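PDB 5HZ0: probable LRR receptor-like serine/threonine-protein kinase At4g26540 from Arabidopsis thaliana, which acts as a receptor for RGF peptide hormones, which maintain the root stem cell niche, and forms heterodimers with SERK co-receptors when the hormone binds. Local coordinates for residues Q348-Q353 against F371-L376; I366-F371 against I390-G395; K378-S383 against L400-L405; N420-N425 against G444-E449. The protein carries 5 engineered substitutions. All blocks are in the same frame, centred on the assembly; numbering follows the deposited sequence.

How the interactions relate
All four contacts join successive turns of the leucine-rich-repeat solenoid in the extracellular part of the receptor. Interactions 1 and 2 alternate along the chain and share F371; their centres lie about 12 Å apart. Interaction 3, which also alternates with interaction 2, is the parallel pairing of strands 378-380 and 402-404, about 14 Å from interaction 1 and 12 Å from interaction 2, centre to centre; the ring of F371 packs on its L379. Interaction 4 comes last, about 14 Å from the centre of interaction 3, and meets it where Y401 O faces N425 N. Loops thus stack on loops and strands on strands, and interaction 3 brings together some of the side chains that bind the peptide.

Interaction 1. Residues Q348-Q353 against F371-L376; sequences QCRELQ and FGLRNL
The backbones of Q348-Q353 and F371-L376 draw together toward their C-terminal ends, from 6.0 Å between R350 CA and L373 CA to 4.2 Å between Q353 CA and L376 CA, as two loops of a leucine-rich-repeat solenoid lead into neighbouring strands. The first loop makes a type I turn from C349 to L352. At the more exposed end, R350 folds back through bends at chi2 and chi3, and its NH2 gives a hydrogen bond of 3.0 Å to G372 O. That bond is rather bent, with an N-H...O angle of 138°, and the donor stands above the carbonyl plane. R350 NH1 turns instead to S347 O, just before Q348, while L373 CD2 lies over one face of the guanidinium. Two carbonyls of successive turns therefore hold the arginine end, with a methyl group against its flat side.

Deeper in, the leucines meet. L373 CD1 touches L352 CB at 3.9 Å and also L352 CD1, the two side chains crossing obliquely. L376 has CG anti to its backbone N (chi1 -167°), beside its own carbonyl carbon. Its CD1 lies 3.5 Å from Q353 O and 4.2 Å from L352 CB. Where the backbones are nearest, Q353 O bonds to T377 in the next turn, and L376 CA sends a CA-H...O contact of 3.3 Å to L352 O.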
loop_
_atom_site.group_PDB
_atom_site.type_symbol
_atom_site.label_atom_id
_atom_site.label_comp_id
_atom_site.label_asym_id
_atom_site.label_seq_id
_atom_site.Cartn_x
_atom_site.Cartn_y
_atom_site.Cartn_z
ATOM N N GLN A 348 -4.716 8.955 25.678
ATOM C CA GLN A 348 -6.147 9.112 25.944
ATOM C C GLN A 348 -6.996 8.829 24.717
ATOM O O GLN A 348 -8.217 8.781 24.804
ATOM C CB GLN A 348 -6.479 10.490 26.497
ATOM C CG GLN A 348 -5.964 10.715 27.889
ATOM C CD GLN A 348 -6.172 12.131 28.324
ATOM O OE1 GLN A 348 -7.276 12.677 28.197
ATOM N NE2 GLN A 348 -5.107 12.761 28.817
ATOM N N CYS A 349 -6.358 8.632 23.572
ATOM C CA CYS A 349 -7.109 8.183 22.422
ATOM C C CYS A 349 -7.033 6.664 22.545
ATOM O O CYS A 349 -6.069 6.034 22.078
ATOM C CB CYS A 349 -6.444 8.646 21.108
ATOM S SG CYS A 349 -6.022 10.430 20.959
ATOM N N ARG A 350 -8.139 6.076 23.019
ATOM C CA ARG A 350 -8.162 4.678 23.461
ATOM C C ARG A 350 -8.266 3.730 22.280
ATOM O O ARG A 350 -7.886 2.576 22.367
ATOM C CB ARG A 350 -9.316 4.406 24.460
ATOM C CG ARG A 350 -9.311 5.247 25.744
ATOM C CD ARG A 350 -7.971 5.201 26.458
ATOM N NE ARG A 350 -7.594 3.836 26.810
ATOM C CZ ARG A 350 -6.366 3.453 27.162
ATOM N NH1 ARG A 350 -5.374 4.336 27.222
ATOM N NH2 ARG A 350 -6.133 2.175 27.456
ATOM N N GLU A 351 -8.799 4.225 21.177
ATOM C CA GLU A 351 -9.017 3.429 19.970
ATOM C C GLU A 351 -7.835 3.350 19.023
ATOM O O GLU A 351 -7.967 2.712 17.982
ATOM C CB GLU A 351 -10.146 4.039 19.141
ATOM C CG GLU A 351 -10.600 5.466 19.547
ATOM C CD GLU A 351 -9.451 6.496 19.779
ATOM O OE1 GLU A 351 -8.478 6.176 20.458
ATOM O OE2 GLU A 351 -9.506 7.645 19.315
ATOM N N LEU A 352 -6.707 3.992 19.328
ATOM C CA LEU A 352 -5.621 4.037 18.339
ATOM C C LEU A 352 -5.182 2.644 17.879
ATOM O O LEU A 352 -4.756 1.819 18.681
ATOM C CB LEU A 352 -4.408 4.768 18.915
ATOM C CG LEU A 352 -4.444 6.284 18.747
ATOM C CD1 LEU A 352 -3.311 6.931 19.523
ATOM C CD2 LEU A 352 -4.423 6.664 17.273
ATOM N N GLN A 353 -5.315 2.383 16.581
ATOM C CA GLN A 353 -4.815 1.147 15.993
ATOM C C GLN A 353 -3.371 1.225 15.512
ATOM O O GLN A 353 -2.590 0.288 15.684
ATOM C CB GLN A 353 -5.770 0.638 14.921
ATOM C CG GLN A 353 -7.131 0.312 15.519
ATOM C CD GLN A 353 -8.220 0.120 14.488
ATOM O OE1 GLN A 353 -7.962 0.057 13.284
ATOM N NE2 GLN A 353 -9.455 0.043 14.956
ATOM N N PHE A 371 1.808 2.666 25.652
ATOM C CA PHE A 371 1.804 1.206 25.673
ATOM C C PHE A 371 0.569 0.660 26.413
ATOM O O PHE A 371 0.324 -0.549 26.449
ATOM C CB PHE A 371 3.105 0.674 26.293
ATOM C CG PHE A 371 4.324 0.846 25.409
ATOM C CD1 PHE A 371 4.507 0.044 24.284
ATOM C CD2 PHE A 371 5.296 1.785 25.712
ATOM C CE1 PHE A 371 5.625 0.183 23.479
ATOM C CE2 PHE A 371 6.424 1.926 24.906
ATOM C CZ PHE A 371 6.584 1.125 23.789
ATOM N N GLY A 372 -0.212 1.562 26.998
ATOM C CA GLY A 372 -1.459 1.185 27.638
ATOM C C GLY A 372 -2.591 0.984 26.640
ATOM O O GLY A 372 -3.675 0.526 27.006
ATOM N N LEU A 373 -2.355 1.326 25.373
ATOM C CA LEU A 373 -3.395 1.148 24.370
ATOM C C LEU A 373 -3.609 -0.347 24.100
ATOM O O LEU A 373 -2.668 -1.076 23.768
ATOM C CB LEU A 373 -3.073 1.937 23.097
ATOM C CG LEU A 373 -2.908 3.450 23.333
ATOM C CD1 LEU A 373 -2.252 4.154 22.154
ATOM C CD2 LEU A 373 -4.238 4.097 23.638
ATOM N N ARG A 374 -4.847 -0.805 24.290
ATOM C CA ARG A 374 -5.151 -2.231 24.206
ATOM C C ARG A 374 -5.464 -2.630 22.774
ATOM O O ARG A 374 -5.480 -3.813 22.430
ATOM C CB ARG A 374 -6.302 -2.601 25.159
ATOM C CG ARG A 374 -5.902 -2.597 26.643
ATOM C CD ARG A 374 -7.080 -2.846 27.598
ATOM N NE ARG A 374 -7.943 -3.942 27.164
ATOM C CZ ARG A 374 -9.158 -3.774 26.649
ATOM N NH1 ARG A 374 -9.659 -2.554 26.514
ATOM N NH2 ARG A 374 -9.872 -4.824 26.269
ATOM N N ASN A 375 -5.760 -1.635 21.949
ATOM C CA ASN A 375 -5.972 -1.874 20.522
ATOM C C ASN A 375 -4.848 -1.516 19.522
ATOM O O ASN A 375 -5.034 -1.635 18.316
ATOM C CB ASN A 375 -7.351 -1.378 20.079
ATOM C CG ASN A 375 -8.386 -2.478 20.111
ATOM O OD1 ASN A 375 -9.515 -2.284 20.581
ATOM N ND2 ASN A 375 -8.007 -3.652 19.609
ATOM N N LEU A 376 -3.697 -1.062 20.008
ATOM C CA LEU A 376 -2.638 -0.611 19.113
ATOM C C LEU A 376 -1.927 -1.823 18.490
ATOM O O LEU A 376 -1.298 -2.613 19.201
ATOM C CB LEU A 376 -1.645 0.198 19.932
ATOM C CG LEU A 376 -0.586 1.045 19.225
ATOM C CD1 LEU A 376 -1.252 2.096 18.352
ATOM C CD2 LEU A 376 0.332 1.707 20.243
#

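Interaction 2. Residues I366-F371 against I390-G395; sequences IPKEIF and IPPDIG. With NAG (2-acetamido-2-deoxy-beta-D-glucopyranose), chain C.
F371 and P391 supply much of the apolar part of this contact between two convex-side loops of the leucine-rich-repeat solenoid. F371 has CG anti to its carbonyl carbon (chi1 -72°), and the ring beyond it meets P391 at CE2 and I394 at CE1 and CD1. P391 CD comes to 3.8 Å from CE2 of F371, the two side chains crossing at about a right angle. I394 lies alongside the phenylalanine, pointing the same way, with CG1 3.5 Å from CE1 of F371 and CB over one face near the rim. I394 CA adds an off-centre CH-pi contact, 4.1 Å from the centroid of the F371 ring. On the outer side, K368 stretches its aliphatic chain across the proline, and its CG is 3.7 Å from P391 CB.

The ionic part is looser. K368 NZ and D393 OD1 form a long salt bridge of 3.7 Å. The other carboxylate oxygen, D393 OD2, accepts a nearly straight hydrogen bond of 2.6 Å from N2 of an N-acetylglucosamine, probably the glycan of N396. D393 thus has lysine at one oxygen and glycan at the other. The sugar's methyl carbon C8 rests near K368 O.

Beyond the pair, F371 and I370 both pack on L379 of strand 378-380, while P392 touches E417 and G395 O accepts a bond from N420 of the following loop.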
loop_
_atom_site.group_PDB
_atom_site.type_symbol
_atom_site.label_atom_id
_atom_site.label_comp_id
_atom_site.label_asym_id
_atom_site.label_seq_id
_atom_site.Cartn_x
_atom_site.Cartn_y
_atom_site.Cartn_z
ATOM N N ILE A 366 9.992 7.566 25.266
ATOM C CA ILE A 366 8.698 7.135 24.780
ATOM C C ILE A 366 7.774 7.055 26.000
ATOM O O ILE A 366 8.065 6.327 26.967
ATOM C CB ILE A 366 8.766 5.759 24.120
ATOM C CG1 ILE A 366 9.910 5.709 23.111
ATOM C CG2 ILE A 366 7.411 5.409 23.483
ATOM C CD1 ILE A 366 10.128 4.350 22.484
ATOM N N PRO A 367 6.667 7.813 25.970
ATOM C CA PRO A 367 5.748 7.878 27.109
ATOM C C PRO A 367 5.187 6.497 27.392
ATOM O O PRO A 367 4.770 5.796 26.464
ATOM C CB PRO A 367 4.647 8.840 26.628
ATOM C CG PRO A 367 4.714 8.787 25.145
ATOM C CD PRO A 367 6.181 8.597 24.824
ATOM N N LYS A 368 5.213 6.108 28.664
ATOM C CA LYS A 368 4.749 4.795 29.092
ATOM C C LYS A 368 3.301 4.577 28.678
ATOM O O LYS A 368 2.909 3.476 28.278
ATOM C CB LYS A 368 4.913 4.675 30.614
ATOM C CG LYS A 368 6.381 4.912 31.060
ATOM C CD LYS A 368 6.690 4.315 32.455
ATOM C CE LYS A 368 8.167 3.890 32.578
ATOM N NZ LYS A 368 8.446 3.179 33.870
ATOM N N GLU A 369 2.524 5.650 28.727
ATOM C CA GLU A 369 1.083 5.554 28.571
ATOM C C GLU A 369 0.683 5.052 27.191
ATOM O O GLU A 369 -0.346 4.420 27.033
ATOM C CB GLU A 369 0.398 6.894 28.907
ATOM C CG GLU A 369 0.621 7.371 30.344
ATOM C CD GLU A 369 1.875 8.233 30.510
ATOM O OE1 GLU A 369 2.826 8.107 29.698
ATOM O OE2 GLU A 369 1.908 9.055 31.456
ATOM N N ILE A 370 1.506 5.310 26.193
ATOM C CA ILE A 370 1.177 4.873 24.845
ATOM C C ILE A 370 1.089 3.347 24.766
ATOM O O ILE A 370 0.355 2.800 23.947
ATOM C CB ILE A 370 2.164 5.456 23.811
ATOM C CG1 ILE A 370 1.404 6.286 22.778
ATOM C CG2 ILE A 370 2.964 4.367 23.126
ATOM C CD1 ILE A 370 0.819 7.569 23.329
ATOM N N PHE A 371 1.808 2.666 25.652
ATOM C CA PHE A 371 1.804 1.206 25.673
ATOM C C PHE A 371 0.569 0.660 26.413
ATOM O O PHE A 371 0.324 -0.549 26.449
ATOM C CB PHE A 371 3.105 0.674 26.293
ATOM C CG PHE A 371 4.324 0.846 25.409
ATOM C CD1 PHE A 371 4.507 0.044 24.284
ATOM C CD2 PHE A 371 5.296 1.785 25.712
ATOM C CE1 PHE A 371 5.625 0.183 23.479
ATOM C CE2 PHE A 371 6.424 1.926 24.906
ATOM C CZ PHE A 371 6.584 1.125 23.789
ATOM N N ILE A 390 13.181 1.635 27.254
ATOM C CA ILE A 390 11.916 1.079 26.814
ATOM C C ILE A 390 11.180 0.717 28.086
ATOM O O ILE A 390 11.641 -0.131 28.847
ATOM C CB ILE A 390 12.098 -0.197 26.001
ATOM C CG1 ILE A 390 12.880 0.096 24.712
ATOM C CG2 ILE A 390 10.745 -0.818 25.692
ATOM C CD1 ILE A 390 13.334 -1.154 23.952
ATOM N N PRO A 391 10.031 1.365 28.322
ATOM C CA PRO A 391 9.247 1.214 29.561
ATOM C C PRO A 391 8.875 -0.241 29.808
ATOM O O PRO A 391 8.616 -0.974 28.855
ATOM C CB PRO A 391 7.993 2.038 29.278
ATOM C CG PRO A 391 8.394 3.000 28.128
ATOM C CD PRO A 391 9.362 2.222 27.319
ATOM N N PRO A 392 8.883 -0.678 31.076
ATOM C CA PRO A 392 8.364 -2.028 31.355
ATOM C C PRO A 392 6.886 -2.134 30.966
ATOM O O PRO A 392 6.421 -3.194 30.532
ATOM C CB PRO A 392 8.567 -2.196 32.869
ATOM C CG PRO A 392 8.851 -0.824 33.393
ATOM C CD PRO A 392 9.434 -0.021 32.270
ATOM N N ASP A 393 6.168 -1.017 31.011
ATOM C CA ASP A 393 4.747 -1.032 30.650
ATOM C C ASP A 393 4.496 -1.545 29.246
ATOM O O ASP A 393 3.337 -1.728 28.879
ATOM C CB ASP A 393 4.119 0.344 30.780
ATOM C CG ASP A 393 4.463 1.005 32.083
ATOM O OD1 ASP A 393 5.671 1.300 32.268
ATOM O OD2 ASP A 393 3.536 1.227 32.905
ATOM N N ILE A 394 5.568 -1.733 28.459
ATOM C CA ILE A 394 5.458 -2.305 27.117
ATOM C C ILE A 394 4.698 -3.633 27.156
ATOM O O ILE A 394 4.029 -3.995 26.192
ATOM C CB ILE A 394 6.854 -2.481 26.423
ATOM C CG1 ILE A 394 6.697 -2.808 24.936
ATOM C CG2 ILE A 394 7.683 -3.573 27.085
ATOM C CD1 ILE A 394 7.969 -3.296 24.296
ATOM N N GLY A 395 4.777 -4.343 28.282
ATOM C CA GLY A 395 4.022 -5.581 28.431
ATOM C C GLY A 395 2.494 -5.437 28.383
ATOM O O GLY A 395 1.783 -6.399 28.094
HETATM C C1 NAG C . 0.657 -1.490 32.854
HETATM C C2 NAG C . 0.303 -0.067 33.283
HETATM C C3 NAG C . 0.676 0.212 34.736
HETATM C C4 NAG C . 0.096 -0.887 35.620
HETATM C C5 NAG C . 0.614 -2.228 35.108
HETATM C C6 NAG C . 0.203 -3.385 36.016
HETATM C C7 NAG C . 0.256 1.641 31.570
HETATM C C8 NAG C . 1.008 2.701 30.816
HETATM N N2 NAG C . 0.953 0.904 32.427
HETATM O O3 NAG C . 0.229 1.504 35.115
HETATM O O4 NAG C . 0.464 -0.721 36.972
HETATM O O5 NAG C . 0.177 -2.445 33.781
HETATM O O6 NAG C . -1.083 -3.153 36.553
HETATM O O7 NAG C . -0.943 1.477 31.376
#

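Interaction 3. Residues K378-S383 against L400-L405; sequences KLLLLS and LYRLRL
Two adjacent parallel strands, K378-L380 and R402-R404, pair here on the concave side of the leucine-rich-repeat solenoid, and residues of both belong to small-peptide-recognition motifs. The strand axes run 10° apart at 4.9 Å. L379 N bonds to R402 O at 3.0 Å, R404 N to L379 O at 2.9 Å, and L381 N to R404 O at 2.9 Å, so the ladder continues just past the strand.

L379 and L403 face the interior, lying side by side and pointing the same way, with L403 CD1 3.8 Å from L379 CB; L381 and L405 repeat the arrangement two residues on. The other face bears K378, L380, R402 and R404. L380 CD2 touches the stems of both arginines, 3.4 Å from R404 CG and 3.9 Å from R402 CG. L382 has CG between its backbone N and carbonyl carbon (chi1 68°), and its CD2 sits over the centre of one face of the R404 guanidinium, 3.5 Å from CZ. R404 NH2 is tied by a salt bridge to D428 in the next turn.

Outside the two strands, the bound peptide takes a salt bridge at its backbone from NH1 of R402 and of R404, and K378 NZ bonds to one of its polar side chains. An alanine in place of R404 would probably leave D428 without its partner, uncover the L382 methyl and cost the peptide one of its charged contacts. The chemistry is that of charged tips on apolar footings: L380 supports both arginine stems and L382 backs the R404 guanidinium, while the positive ends meet the hormone, probably at a carboxylate.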
loop_
_atom_site.group_PDB
_atom_site.type_symbol
_atom_site.label_atom_id
_atom_site.label_comp_id
_atom_site.label_asym_id
_atom_site.label_seq_id
_atom_site.Cartn_x
_atom_site.Cartn_y
_atom_site.Cartn_z
ATOM N N LYS A 378 0.166 -1.335 15.554
ATOM C CA LYS A 378 1.377 -0.833 14.925
ATOM C C LYS A 378 1.906 0.380 15.656
ATOM O O LYS A 378 1.207 1.388 15.798
ATOM C CB LYS A 378 1.103 -0.467 13.474
ATOM C CG LYS A 378 0.699 -1.635 12.615
ATOM C CD LYS A 378 0.403 -1.134 11.216
ATOM C CE LYS A 378 0.020 -2.258 10.281
ATOM N NZ LYS A 378 -0.483 -1.664 9.017
ATOM N N LEU A 379 3.144 0.269 16.121
ATOM C CA LEU A 379 3.833 1.409 16.717
ATOM C C LEU A 379 5.158 1.602 15.968
ATOM O O LEU A 379 6.065 0.755 16.039
ATOM C CB LEU A 379 4.046 1.186 18.219
ATOM C CG LEU A 379 4.762 2.261 19.042
ATOM C CD1 LEU A 379 4.162 3.614 18.759
ATOM C CD2 LEU A 379 4.731 1.974 20.572
ATOM N N LEU A 380 5.254 2.701 15.223
ATOM C CA LEU A 380 6.449 2.969 14.427
ATOM C C LEU A 380 6.980 4.348 14.751
ATOM O O LEU A 380 6.402 5.372 14.367
ATOM C CB LEU A 380 6.088 2.886 12.954
ATOM C CG LEU A 380 5.265 1.635 12.632
ATOM C CD1 LEU A 380 4.587 1.745 11.278
ATOM C CD2 LEU A 380 6.133 0.380 12.710
ATOM N N LEU A 381 8.059 4.326 15.531
ATOM C CA LEU A 381 8.808 5.488 16.004
ATOM C C LEU A 381 10.226 5.624 15.404
ATOM O O LEU A 381 11.066 6.367 15.932
ATOM C CB LEU A 381 8.826 5.521 17.537
ATOM C CG LEU A 381 7.482 5.506 18.271
ATOM C CD1 LEU A 381 7.733 5.677 19.752
ATOM C CD2 LEU A 381 6.523 6.575 17.770
ATOM N N LEU A 382 10.523 4.809 14.397
ATOM C CA LEU A 382 11.876 4.696 13.872
ATOM C C LEU A 382 12.455 6.005 13.335
ATOM O O LEU A 382 11.721 6.903 12.931
ATOM C CB LEU A 382 12.002 3.544 12.857
ATOM C CG LEU A 382 11.327 3.564 11.483
ATOM C CD1 LEU A 382 12.182 4.254 10.418
ATOM C CD2 LEU A 382 11.005 2.155 11.058
ATOM N N SER A 383 13.776 6.123 13.383
ATOM C CA SER A 383 14.455 7.349 12.947
ATOM C C SER A 383 13.956 8.649 13.604
ATOM O O SER A 383 13.262 9.452 12.994
ATOM C CB SER A 383 14.464 7.493 11.427
ATOM O OG SER A 383 15.001 8.759 11.085
ATOM N N LEU A 400 -0.233 -5.451 20.238
ATOM C CA LEU A 400 0.892 -4.973 19.425
ATOM C C LEU A 400 1.363 -6.064 18.493
ATOM O O LEU A 400 1.706 -7.149 18.924
ATOM C CB LEU A 400 2.066 -4.554 20.306
ATOM C CG LEU A 400 3.069 -3.588 19.694
ATOM C CD1 LEU A 400 2.358 -2.367 19.070
ATOM C CD2 LEU A 400 4.071 -3.165 20.755
ATOM N N TYR A 401 1.386 -5.742 17.207
ATOM C CA TYR A 401 1.766 -6.664 16.147
ATOM C C TYR A 401 3.147 -6.294 15.577
ATOM O O TYR A 401 4.080 -7.108 15.571
ATOM C CB TYR A 401 0.715 -6.621 15.044
ATOM C CG TYR A 401 0.896 -7.668 13.973
ATOM C CD1 TYR A 401 0.413 -8.954 14.156
ATOM C CD2 TYR A 401 1.540 -7.373 12.779
ATOM C CE1 TYR A 401 0.553 -9.918 13.191
ATOM C CE2 TYR A 401 1.687 -8.339 11.796
ATOM C CZ TYR A 401 1.195 -9.608 12.012
ATOM O OH TYR A 401 1.333 -10.586 11.059
ATOM N N ARG A 402 3.233 -5.073 15.051
ATOM C CA ARG A 402 4.446 -4.532 14.446
ATOM C C ARG A 402 5.018 -3.380 15.270
ATOM O O ARG A 402 4.368 -2.343 15.462
ATOM C CB ARG A 402 4.133 -4.075 13.022
ATOM C CG ARG A 402 5.258 -3.349 12.283
ATOM C CD ARG A 402 4.829 -3.110 10.848
ATOM N NE ARG A 402 5.923 -2.636 10.026
ATOM C CZ ARG A 402 6.821 -3.433 9.466
ATOM N NH1 ARG A 402 7.791 -2.916 8.726
ATOM N NH2 ARG A 402 6.743 -4.743 9.651
ATOM N N LEU A 403 6.238 -3.581 15.756
ATOM C CA LEU A 403 6.930 -2.611 16.592
ATOM C C LEU A 403 8.280 -2.203 15.972
ATOM O O LEU A 403 9.167 -3.049 15.770
ATOM C CB LEU A 403 7.187 -3.203 17.978
ATOM C CG LEU A 403 7.884 -2.230 18.938
ATOM C CD1 LEU A 403 6.986 -1.033 19.256
ATOM C CD2 LEU A 403 8.343 -2.909 20.225
ATOM N N ARG A 404 8.436 -0.926 15.634
ATOM C CA ARG A 404 9.728 -0.468 15.123
ATOM C C ARG A 404 10.210 0.771 15.859
ATOM O O ARG A 404 9.647 1.864 15.705
ATOM C CB ARG A 404 9.620 -0.205 13.632
ATOM C CG ARG A 404 9.084 -1.396 12.860
ATOM C CD ARG A 404 9.439 -1.291 11.407
ATOM N NE ARG A 404 10.892 -1.322 11.249
ATOM C CZ ARG A 404 11.528 -1.175 10.091
ATOM N NH1 ARG A 404 10.838 -0.983 8.968
ATOM N NH2 ARG A 404 12.855 -1.221 10.065
ATOM N N LEU A 405 11.218 0.556 16.703
ATOM C CA LEU A 405 11.868 1.608 17.487
ATOM C C LEU A 405 13.260 1.985 16.974
ATOM O O LEU A 405 13.974 2.764 17.605
ATOM C CB LEU A 405 11.905 1.247 18.974
ATOM C CG LEU A 405 10.555 0.960 19.636
ATOM C CD1 LEU A 405 10.729 0.768 21.136
ATOM C CD2 LEU A 405 9.572 2.068 19.351
#

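Interaction 4. Residues N420-N425 against G444-E449; sequences NLKNLN and GCESLE
N425 and E449 hold one end of this contact through side chain and backbone together. N425 has CG anti to its backbone N (chi1 -176°), which swings CG over toward the 444-449 segment, where ND2 meets E449 and S447. N425 ND2 donates a straight hydrogen bond of 3.0 Å to E449 OE1, at an N-H...O angle of 171°. The acceptor lies in the amide plane of N425, yet the nitrogen approaches from above the carboxylate plane, the two groups being turned 60° apart. The same ND2 also gives a weak bond of 3.4 Å to S447 O, while E449 N bonds to N425 O at 2.8 Å. At the middle, S447 OG donates to K422 O at 2.5 Å, and at the other end K422 NZ donates to G444 O at 3.1 Å. E446 OE1 lies against the aliphatic part of K422, 3.3 Å from its CD.

A step further out, S447 belongs to the type I turn from C445 to L448, one of the inter-strand turns of the leucine-rich-repeat solenoid. Beyond it, E449 OE2 forms a long, weak ion pair with K472, and N425 pairs through its backbone with Y401 and F450. An alanine at N425 would probably leave E449 OE1 and S447 O without this amide donor, the carboxylate then held mainly by its weak pairing with K472.

Side-chain donors thus answer three backbone carbonyls and one carboxylate, and with one backbone bond they join the successive turns where the chain is irregular.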
loop_
_atom_site.group_PDB
_atom_site.type_symbol
_atom_site.label_atom_id
_atom_site.label_comp_id
_atom_site.label_asym_id
_atom_site.label_seq_id
_atom_site.Cartn_x
_atom_site.Cartn_y
_atom_site.Cartn_z
ATOM N N ASN A 420 5.442 -10.792 27.462
ATOM C CA ASN A 420 4.010 -10.830 27.699
ATOM C C ASN A 420 3.172 -10.682 26.425
ATOM O O ASN A 420 1.970 -10.973 26.431
ATOM C CB ASN A 420 3.651 -9.718 28.680
ATOM C CG ASN A 420 2.394 -10.003 29.449
ATOM O OD1 ASN A 420 2.109 -11.152 29.799
ATOM N ND2 ASN A 420 1.622 -8.954 29.719
ATOM N N LEU A 421 3.799 -10.246 25.333
ATOM C CA LEU A 421 3.056 -9.918 24.118
ATOM C C LEU A 421 2.968 -11.101 23.168
ATOM O O LEU A 421 3.963 -11.509 22.583
ATOM C CB LEU A 421 3.692 -8.730 23.409
ATOM C CG LEU A 421 3.942 -7.474 24.239
ATOM C CD1 LEU A 421 4.485 -6.371 23.334
ATOM C CD2 LEU A 421 2.658 -7.033 24.929
ATOM N N LYS A 422 1.764 -11.644 23.022
ATOM C CA LYS A 422 1.553 -12.883 22.279
ATOM C C LYS A 422 1.208 -12.689 20.806
ATOM O O LYS A 422 1.223 -13.653 20.036
ATOM C CB LYS A 422 0.461 -13.721 22.965
ATOM C CG LYS A 422 0.645 -13.852 24.468
ATOM C CD LYS A 422 1.828 -14.739 24.828
ATOM C CE LYS A 422 2.320 -14.455 26.252
ATOM N NZ LYS A 422 3.363 -15.433 26.738
ATOM N N ASN A 423 0.862 -11.470 20.409
ATOM C CA ASN A 423 0.614 -11.211 18.990
ATOM C C ASN A 423 1.778 -10.536 18.242
ATOM O O ASN A 423 1.706 -10.356 17.029
ATOM C CB ASN A 423 -0.673 -10.409 18.786
ATOM C CG ASN A 423 -1.858 -10.991 19.553
ATOM O OD1 ASN A 423 -2.323 -10.405 20.535
ATOM N ND2 ASN A 423 -2.360 -12.137 19.098
ATOM N N LEU A 424 2.850 -10.190 18.959
ATOM C CA LEU A 424 3.899 -9.375 18.386
ATOM C C LEU A 424 4.614 -10.217 17.327
ATOM O O LEU A 424 5.191 -11.255 17.627
ATOM C CB LEU A 424 4.866 -8.985 19.501
ATOM C CG LEU A 424 5.994 -7.982 19.266
ATOM C CD1 LEU A 424 5.478 -6.704 18.601
ATOM C CD2 LEU A 424 6.627 -7.683 20.619
ATOM N N ASN A 425 4.505 -9.775 16.078
ATOM C CA ASN A 425 5.074 -10.468 14.944
ATOM C C ASN A 425 6.485 -10.035 14.582
ATOM O O ASN A 425 7.353 -10.843 14.284
ATOM C CB ASN A 425 4.176 -10.306 13.729
ATOM C CG ASN A 425 4.675 -11.086 12.555
ATOM O OD1 ASN A 425 5.176 -10.527 11.584
ATOM N ND2 ASN A 425 4.568 -12.402 12.645
ATOM N N GLY A 444 8.644 -15.976 25.311
ATOM C CA GLY A 444 7.207 -15.908 25.441
ATOM C C GLY A 444 6.476 -15.215 24.309
ATOM O O GLY A 444 5.242 -15.168 24.314
ATOM N N CYS A 445 7.195 -14.678 23.327
ATOM C CA CYS A 445 6.467 -14.095 22.219
ATOM C C CYS A 445 6.319 -15.222 21.223
ATOM O O CYS A 445 7.207 -15.467 20.399
ATOM C CB CYS A 445 7.273 -12.968 21.578
ATOM S SG CYS A 445 7.903 -11.719 22.706
ATOM N N GLU A 446 5.136 -15.827 21.222
ATOM C CA GLU A 446 4.917 -17.073 20.505
ATOM C C GLU A 446 4.649 -16.824 19.034
ATOM O O GLU A 446 4.718 -17.740 18.220
ATOM C CB GLU A 446 3.745 -17.825 21.126
ATOM C CG GLU A 446 2.481 -16.985 21.272
ATOM C CD GLU A 446 1.371 -17.741 21.973
ATOM O OE1 GLU A 446 0.776 -17.190 22.929
ATOM O OE2 GLU A 446 1.096 -18.891 21.572
ATOM N N SER A 447 4.332 -15.577 18.704
ATOM C CA SER A 447 4.035 -15.183 17.335
ATOM C C SER A 447 5.218 -14.555 16.601
ATOM O O SER A 447 5.099 -14.208 15.424
ATOM C CB SER A 447 2.880 -14.187 17.331
ATOM O OG SER A 447 1.701 -14.793 17.815
ATOM N N LEU A 448 6.352 -14.411 17.278
ATOM C CA LEU A 448 7.386 -13.507 16.785
ATOM C C LEU A 448 8.131 -14.132 15.606
ATOM O O LEU A 448 8.757 -15.179 15.744
ATOM C CB LEU A 448 8.381 -13.236 17.908
ATOM C CG LEU A 448 9.501 -12.278 17.560
ATOM C CD1 LEU A 448 8.840 -10.923 17.340
ATOM C CD2 LEU A 448 10.575 -12.242 18.658
ATOM N N GLU A 449 7.998 -13.522 14.433
ATOM C CA GLU A 449 8.748 -13.978 13.265
ATOM C C GLU A 449 9.971 -13.166 12.845
ATOM O O GLU A 449 10.833 -13.680 12.161
ATOM C CB GLU A 449 7.802 -14.143 12.087
ATOM C CG GLU A 449 6.672 -15.066 12.415
ATOM C CD GLU A 449 5.801 -15.351 11.223
ATOM O OE1 GLU A 449 5.394 -14.386 10.532
ATOM O OE2 GLU A 449 5.530 -16.551 10.982
#